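Local coordinates for protein RpfR (Cronobacter turicensis, PDB 6DGG) that carries a PAS-fold sensor domain whose pocket holds a bound lauric acid molecule, at residues Q20-R24 / L25-Y29. Numbering follows the deposited sequence.
Sequences QRFNR and LSEEY
Asn23 caps helix 24-30 by accepting from Ser26, where edge strand 19-22 of the PAS domain's antiparallel sheet gives way to the helix. Asn23 OD1 receives the hydroxyl of Ser26 at 2.8 Å from OG, almost in line with the side-chain C=O. The same oxygen takes a longer, weak bond from Ser26 N, so Ser26 grips the cap through both backbone and side chain. With chi1 at 79°, Asn23 CG stands between the backbone N and the carbonyl carbon, which brings OD1 to Ser26; Ile10 N also donates to OD1, and Ser8 O accepts from ND2, tying the cap to strand 9-13 and the residue before it. Ser26 CB sits squarely over the Phe22 ring in a CH-pi contact, 3.5 Å from the centroid and 8° off the normal. Phe22 and Ser26 both touch the lauric acid, so cap and pocket wall share this turn. The first helical bonds follow: Glu27 N to Asn23 O (3.1 Å) and Glu28 N to Arg24 O (2.9 Å). Arg24 CG, anti to its N (chi1 -172°), comes 3.7 Å from Glu28 OE2, but the chain bends at chi3 and NE stays 5.6 Å from that OE2, without an ion pair. Glu27 OE2 accepts from Glu34 N and, weakly, from a water that also donates to Phe22 O, 2.9 Å from the water oxygen.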
ATOM      1  N   GLN A  20       7.188   0.888  -5.626  1.00  8.57           N
ATOM      2  CA  GLN A  20       8.069   1.897  -6.188  1.00  8.50           C
ATOM      3  C   GLN A  20       8.620   2.857  -5.146  1.00  7.54           C
ATOM      4  O   GLN A  20       9.764   3.308  -5.277  1.00  8.50           O
ATOM      5  CB  GLN A  20       7.314   2.670  -7.270  1.00  9.20           C
ATOM      6  CG  GLN A  20       6.573   1.756  -8.239  1.00 30.46           C
ATOM      7  CD  GLN A  20       7.507   0.854  -9.033  1.00 33.47           C
ATOM      8  OE1 GLN A  20       8.560   1.291  -9.499  1.00 29.14           O
ATOM      9  NE2 GLN A  20       7.129  -0.416  -9.179  1.00 20.20           N
ATOM     10  N   ARG A  21       7.817   3.195  -4.135  1.00  7.52           N
ATOM     11  CA  ARG A  21       8.224   4.005  -2.993  1.00  6.63           C
ATOM     12  C   ARG A  21       7.459   3.508  -1.772  1.00  6.62           C
ATOM     13  O   ARG A  21       6.359   2.950  -1.885  1.00  6.87           O
ATOM     14  CB  ARG A  21       7.933   5.501  -3.199  1.00  6.81           C
ATOM     15  CG  ARG A  21       8.761   6.195  -4.275  1.00  8.16           C
ATOM     16  CD  ARG A  21       9.316   7.523  -3.761  1.00  9.39           C
ATOM     17  NE  ARG A  21      10.350   7.297  -2.753  1.00  8.77           N
ATOM     18  CZ  ARG A  21      11.156   8.236  -2.266  1.00  9.61           C
ATOM     19  NH1 ARG A  21      11.062   9.491  -2.682  1.00 10.49           N
ATOM     20  NH2 ARG A  21      12.062   7.907  -1.361  1.00  9.87           N
ATOM     21  N   PHE A  22       8.040   3.754  -0.599  1.00  6.40           N
ATOM     22  CA  PHE A  22       7.593   3.145   0.655  1.00  5.48           C
ATOM     23  C   PHE A  22       8.146   4.048   1.746  1.00  6.04           C
ATOM     24  O   PHE A  22       9.366   4.116   1.928  1.00  7.68           O
ATOM     25  CB  PHE A  22       8.208   1.749   0.716  1.00  5.73           C
ATOM     26  CG  PHE A  22       7.752   0.861   1.849  1.00  5.88           C
ATOM     27  CD1 PHE A  22       6.581   0.115   1.741  1.00  8.52           C
ATOM     28  CD2 PHE A  22       8.566   0.653   2.955  1.00  7.96           C
ATOM     29  CE1 PHE A  22       6.196  -0.763   2.747  1.00  7.97           C
ATOM     30  CE2 PHE A  22       8.186  -0.235   3.970  1.00  8.89           C
ATOM     31  CZ  PHE A  22       6.999  -0.945   3.857  1.00  8.13           C
ATOM     32  N   ASN A  23       7.269   4.789   2.431  1.00  6.41           N
ATOM     33  CA  ASN A  23       7.740   5.889   3.265  1.00  6.50           C
ATOM     34  C   ASN A  23       8.151   5.426   4.668  1.00  6.76           C
ATOM     35  O   ASN A  23       8.046   4.257   5.033  1.00  6.41           O
ATOM     36  CB  ASN A  23       6.728   7.040   3.319  1.00  6.76           C
ATOM     37  CG  ASN A  23       5.570   6.769   4.265  1.00  6.51           C
ATOM     38  OD1 ASN A  23       5.087   5.645   4.365  1.00  6.69           O
ATOM     39  ND2 ASN A  23       5.117   7.810   4.958  1.00  7.21           N
ATOM     40  N   ARG A  24       8.602   6.381   5.478  1.00  7.67           N
ATOM     41  CA  ARG A  24       9.207   6.038   6.762  1.00  8.28           C
ATOM     42  C   ARG A  24       8.201   5.396   7.708  1.00  8.28           C
ATOM     43  O   ARG A  24       8.545   4.473   8.457  1.00  8.46           O
ATOM     44  CB  ARG A  24       9.834   7.274   7.398  1.00  9.59           C
ATOM     45  CG  ARG A  24      10.654   6.972   8.633  1.00 14.94           C
ATOM     46  CD  ARG A  24      11.475   8.188   9.065  1.00 22.79           C
ATOM     47  NE  ARG A  24      12.438   8.605   8.048  1.00 22.18           N
ATOM     48  CZ  ARG A  24      13.282   9.625   8.183  1.00 27.07           C
ATOM     49  NH1 ARG A  24      13.290  10.348   9.297  1.00 25.17           N
ATOM     50  NH2 ARG A  24      14.124   9.921   7.202  1.00 27.21           N
ATOM     51  N   LEU A  25       6.956   5.874   7.718  1.00  8.08           N
ATOM     52  CA  LEU A  25       5.979   5.251   8.601  1.00  9.74           C
ATOM     53  C   LEU A  25       5.689   3.819   8.169  1.00  8.58           C
ATOM     54  O   LEU A  25       5.463   2.949   9.018  1.00  8.45           O
ATOM     55  CB  LEU A  25       4.702   6.092   8.674  1.00  8.60           C
ATOM     56  CG  LEU A  25       3.693   5.666   9.747  1.00  8.42           C
ATOM     57  CD1 LEU A  25       4.316   5.646  11.148  1.00 16.51           C
ATOM     58  CD2 LEU A  25       2.460   6.564   9.764  1.00  8.43           C
ATOM     59  N   SER A  26       5.721   3.552   6.861  1.00  6.16           N
ATOM     60  CA  SER A  26       5.608   2.181   6.375  1.00  5.86           C
ATOM     61  C   SER A  26       6.745   1.320   6.911  1.00  8.44           C
ATOM     62  O   SER A  26       6.529   0.171   7.314  1.00  7.66           O
ATOM     63  CB  SER A  26       5.601   2.156   4.848  1.00  6.57           C
ATOM     64  OG  SER A  26       4.494   2.879   4.330  1.00  7.72           O
ATOM     65  N   GLU A  27       7.967   1.864   6.928  1.00  7.07           N
ATOM     66  CA  GLU A  27       9.098   1.151   7.509  1.00  8.65           C
ATOM     67  C   GLU A  27       8.860   0.858   8.983  1.00  9.71           C
ATOM     68  O   GLU A  27       9.140  -0.245   9.455  1.00  8.92           O
ATOM     69  CB  GLU A  27      10.384   1.968   7.337  1.00  7.99           C
ATOM     70  CG  GLU A  27      10.758   2.268   5.888  1.00  9.17           C
ATOM     71  CD  GLU A  27      12.036   3.062   5.759  1.00 10.26           C
ATOM     72  OE1 GLU A  27      12.427   3.752   6.730  1.00 15.16           O
ATOM     73  OE2 GLU A  27      12.676   3.005   4.688  1.00 11.03           O
ATOM     74  N   GLU A  28       8.346   1.840   9.735  1.00  8.04           N
ATOM     75  CA  GLU A  28       8.141   1.638  11.166  1.00 10.77           C
ATOM     76  C   GLU A  28       7.111   0.544  11.439  1.00  9.31           C
ATOM     77  O   GLU A  28       7.285  -0.269  12.358  1.00 12.80           O
ATOM     78  CB  GLU A  28       7.756   2.958  11.828  1.00 10.09           C
ATOM     79  CG  GLU A  28       8.887   3.981  11.828  1.00 16.49           C
ATOM     80  CD  GLU A  28       8.443   5.358  12.297  1.00 46.72           C
ATOM     81  OE1 GLU A  28       7.400   5.456  12.976  1.00 58.33           O
ATOM     82  OE2 GLU A  28       9.142   6.343  11.980  1.00 47.08           O
ATOM     83  N   TYR A  29       6.041   0.485  10.638  1.00  8.63           N
ATOM     84  CA  TYR A  29       5.015  -0.534  10.852  1.00  8.56           C
ATOM     85  C   TYR A  29       5.511  -1.935  10.521  1.00 11.17           C
ATOM     86  O   TYR A  29       5.045  -2.909  11.120  1.00 12.25           O
ATOM     87  CB  TYR A  29       3.779  -0.239   9.998  1.00 11.17           C
ATOM     88  CG  TYR A  29       2.731   0.594  10.698  1.00 10.09           C
ATOM     89  CD1 TYR A  29       1.819   0.008  11.572  1.00 10.04           C
ATOM     90  CD2 TYR A  29       2.638   1.958  10.480  1.00 10.54           C
ATOM     91  CE1 TYR A  29       0.860   0.765  12.222  1.00  9.29           C
ATOM     92  CE2 TYR A  29       1.687   2.723  11.126  1.00 11.47           C
ATOM     93  CZ  TYR A  29       0.790   2.119  11.987  1.00 10.22           C
ATOM     94  OH  TYR A  29      -0.167   2.868  12.638  1.00 11.43           O
TER
HETATM   95  O   HOH W   1      11.346   5.309   3.626  1.00 14.16           O